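Local coordinates for protein BIFUNCTIONAL PROTEIN Proline utilization A (PutA) (Corynebacterium freiburgense, PDB 5UX5) that probably oxidises proline to glutamate in two steps, pairing an FAD-dependent proline dehydrogenase with an NAD-dependent aldehyde dehydrogenase in one chain, at residues L197-I202 against S472-L477. Residues are numbered along the deposited sequence; the frame is centred on the assembly and turned at random.
Sequences LNPWDI and SDPALL
The indole of Trp200 has the ring of Pro474 on one face. Pro474 CB lies 3.9 Å from the centroid of the six-membered ring of Trp200, 10° off its normal, a CH-pi contact. Pro474 CG sits over the CE2 side of the indole, 3.7 Å from Trp200 CE2. At the indole edge, near its plane, Ser472 CB meets Trp200 CH2 at 3.8 Å, and Asn198 OD1 also lies in plane. The Ser472 hydroxyl is hydrogen-bonded to Asp554. Trp200 CG stands anti to its own carbonyl carbon (chi1 -69°), which carries the indole across to Pro474. The Trp200 side chain also touches Thr479 and Ala483 of helix 477-484, and Ile550 and Ala551 of helix 550-574.

Each segment contains a type I turn, with a proline at its second position, and runs into a helix. Each turn opens with an Asx turn. Asn198 OD1 accepts from Trp200 N at 3.0 Å, nearly straight at 170°, with the donor above the carbonyl plane. Asp473 OD1 accepts from Ala475 N at 2.8 Å, again from above the carboxylate plane. The contact joins the loop before helix 202-221, which follows barrel strand 185-189 in the proline dehydrogenase TIM barrel, to the loop that leads into helix 477-484.

No hydrogen bond crosses between the segments. The side chains meet through apolar groups, and Pro199 O also lies 3.5 Å from Pro474 CB. The two prolines lie side by side and point the same way, with Pro199 CB 3.9 Å from Pro474 CG. Further along, the side chains of Ile202 and Leu477 cross at about a right angle. They touch tip to tip, Ile202 CD1 to Leu477 CD2 at 4.1 Å. Ile202 reaches there extended, with CG1 anti to its backbone N.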
loop_
_atom_site.group_PDB
_atom_site.type_symbol
_atom_site.label_atom_id
_atom_site.label_comp_id
_atom_site.label_asym_id
_atom_site.label_seq_id
_atom_site.Cartn_x
_atom_site.Cartn_y
_atom_site.Cartn_z
ATOM N N LEU A 197 14.625 -5.034 1.542
ATOM C CA LEU A 197 15.418 -4.027 0.843
ATOM C C LEU A 197 14.701 -2.678 0.782
ATOM O O LEU A 197 13.674 -2.540 0.108
ATOM C CB LEU A 197 15.772 -4.529 -0.556
ATOM C CG LEU A 197 17.114 -4.122 -1.164
ATOM C CD1 LEU A 197 18.244 -4.168 -0.141
ATOM C CD2 LEU A 197 17.416 -5.029 -2.363
ATOM N N ASN A 198 15.211 -1.698 1.513
ATOM C CA ASN A 198 14.596 -0.377 1.596
ATOM C C ASN A 198 14.823 0.446 0.331
ATOM O O ASN A 198 15.942 0.925 0.112
ATOM C CB ASN A 198 15.156 0.362 2.794
ATOM C CG ASN A 198 14.565 1.751 2.967
ATOM O OD1 ASN A 198 13.683 2.206 2.205
ATOM N ND2 ASN A 198 15.046 2.438 4.007
ATOM N N PRO A 199 13.789 0.709 -0.472
ATOM C CA PRO A 199 14.003 1.380 -1.765
ATOM C C PRO A 199 14.464 2.814 -1.660
ATOM O O PRO A 199 14.779 3.402 -2.702
ATOM C CB PRO A 199 12.629 1.321 -2.425
ATOM C CG PRO A 199 11.683 1.353 -1.258
ATOM C CD PRO A 199 12.358 0.556 -0.151
ATOM N N TRP A 200 14.473 3.421 -0.475
ATOM C CA TRP A 200 14.885 4.817 -0.365
ATOM C C TRP A 200 16.349 4.987 0.003
ATOM O O TRP A 200 16.849 6.117 -0.013
ATOM C CB TRP A 200 14.026 5.552 0.671
ATOM C CG TRP A 200 12.605 5.722 0.208
ATOM C CD1 TRP A 200 11.561 4.895 0.475
ATOM C CD2 TRP A 200 12.090 6.769 -0.608
ATOM N NE1 TRP A 200 10.427 5.362 -0.110
ATOM C CE2 TRP A 200 10.716 6.510 -0.793
ATOM C CE3 TRP A 200 12.653 7.901 -1.204
ATOM C CZ2 TRP A 200 9.886 7.334 -1.572
ATOM C CZ3 TRP A 200 11.827 8.726 -1.971
ATOM C CH2 TRP A 200 10.455 8.433 -2.147
ATOM N N ASP A 201 17.052 3.906 0.311
ATOM C CA ASP A 201 18.423 3.976 0.795
ATOM C C ASP A 201 19.292 3.147 -0.136
ATOM O O ASP A 201 19.714 2.048 0.227
ATOM C CB ASP A 201 18.510 3.478 2.236
ATOM C CG ASP A 201 19.905 3.648 2.836
ATOM O OD1 ASP A 201 20.634 4.547 2.357
ATOM O OD2 ASP A 201 20.271 2.894 3.781
ATOM N N ILE A 202 19.562 3.675 -1.336
ATOM C CA ILE A 202 20.365 2.910 -2.287
ATOM C C ILE A 202 21.813 2.812 -1.813
ATOM O O ILE A 202 22.396 1.731 -1.867
ATOM C CB ILE A 202 20.276 3.509 -3.710
ATOM C CG1 ILE A 202 20.801 2.504 -4.722
ATOM C CG2 ILE A 202 21.095 4.751 -3.865
ATOM C CD1 ILE A 202 20.542 2.890 -6.138
ATOM N N SER A 472 5.541 9.325 -4.818
ATOM C CA SER A 472 6.905 9.420 -5.309
ATOM C C SER A 472 7.452 8.023 -5.613
ATOM O O SER A 472 7.208 7.082 -4.866
ATOM C CB SER A 472 7.757 10.152 -4.274
ATOM O OG SER A 472 7.217 11.440 -3.991
ATOM N N ASP A 473 8.191 7.883 -6.728
ATOM C CA ASP A 473 8.680 6.581 -7.170
ATOM C C ASP A 473 10.177 6.432 -6.864
ATOM O O ASP A 473 11.015 6.946 -7.619
ATOM C CB ASP A 473 8.421 6.403 -8.671
ATOM C CG ASP A 473 8.710 4.982 -9.166
ATOM O OD1 ASP A 473 9.305 4.180 -8.410
ATOM O OD2 ASP A 473 8.333 4.660 -10.322
ATOM N N PRO A 474 10.569 5.704 -5.813
ATOM C CA PRO A 474 12.005 5.521 -5.537
ATOM C C PRO A 474 12.708 4.572 -6.501
ATOM O O PRO A 474 13.911 4.313 -6.327
ATOM C CB PRO A 474 12.034 4.983 -4.102
ATOM C CG PRO A 474 10.664 4.403 -3.873
ATOM C CD PRO A 474 9.701 5.081 -4.802
ATOM N N ALA A 475 12.001 4.034 -7.506
ATOM C CA ALA A 475 12.692 3.309 -8.566
ATOM C C ALA A 475 13.412 4.249 -9.525
ATOM O O ALA A 475 14.361 3.830 -10.186
ATOM C CB ALA A 475 11.719 2.431 -9.356
ATOM N N LEU A 476 13.011 5.510 -9.596
ATOM C CA LEU A 476 13.750 6.485 -10.377
ATOM C C LEU A 476 14.936 7.026 -9.574
ATOM O O LEU A 476 14.774 7.420 -8.417
ATOM C CB LEU A 476 12.836 7.636 -10.772
ATOM C CG LEU A 476 11.535 7.267 -11.450
ATOM C CD1 LEU A 476 10.741 8.562 -11.613
ATOM C CD2 LEU A 476 11.770 6.547 -12.777
ATOM N N LEU A 477 16.119 7.107 -10.210
ATOM C CA LEU A 477 17.266 7.714 -9.540
ATOM C C LEU A 477 17.066 9.196 -9.297
ATOM O O LEU A 477 17.596 9.722 -8.315
ATOM C CB LEU A 477 18.567 7.488 -10.320
ATOM C CG LEU A 477 19.012 6.034 -10.480
ATOM C CD1 LEU A 477 20.026 5.876 -11.563
ATOM C CD2 LEU A 477 19.568 5.501 -9.161
#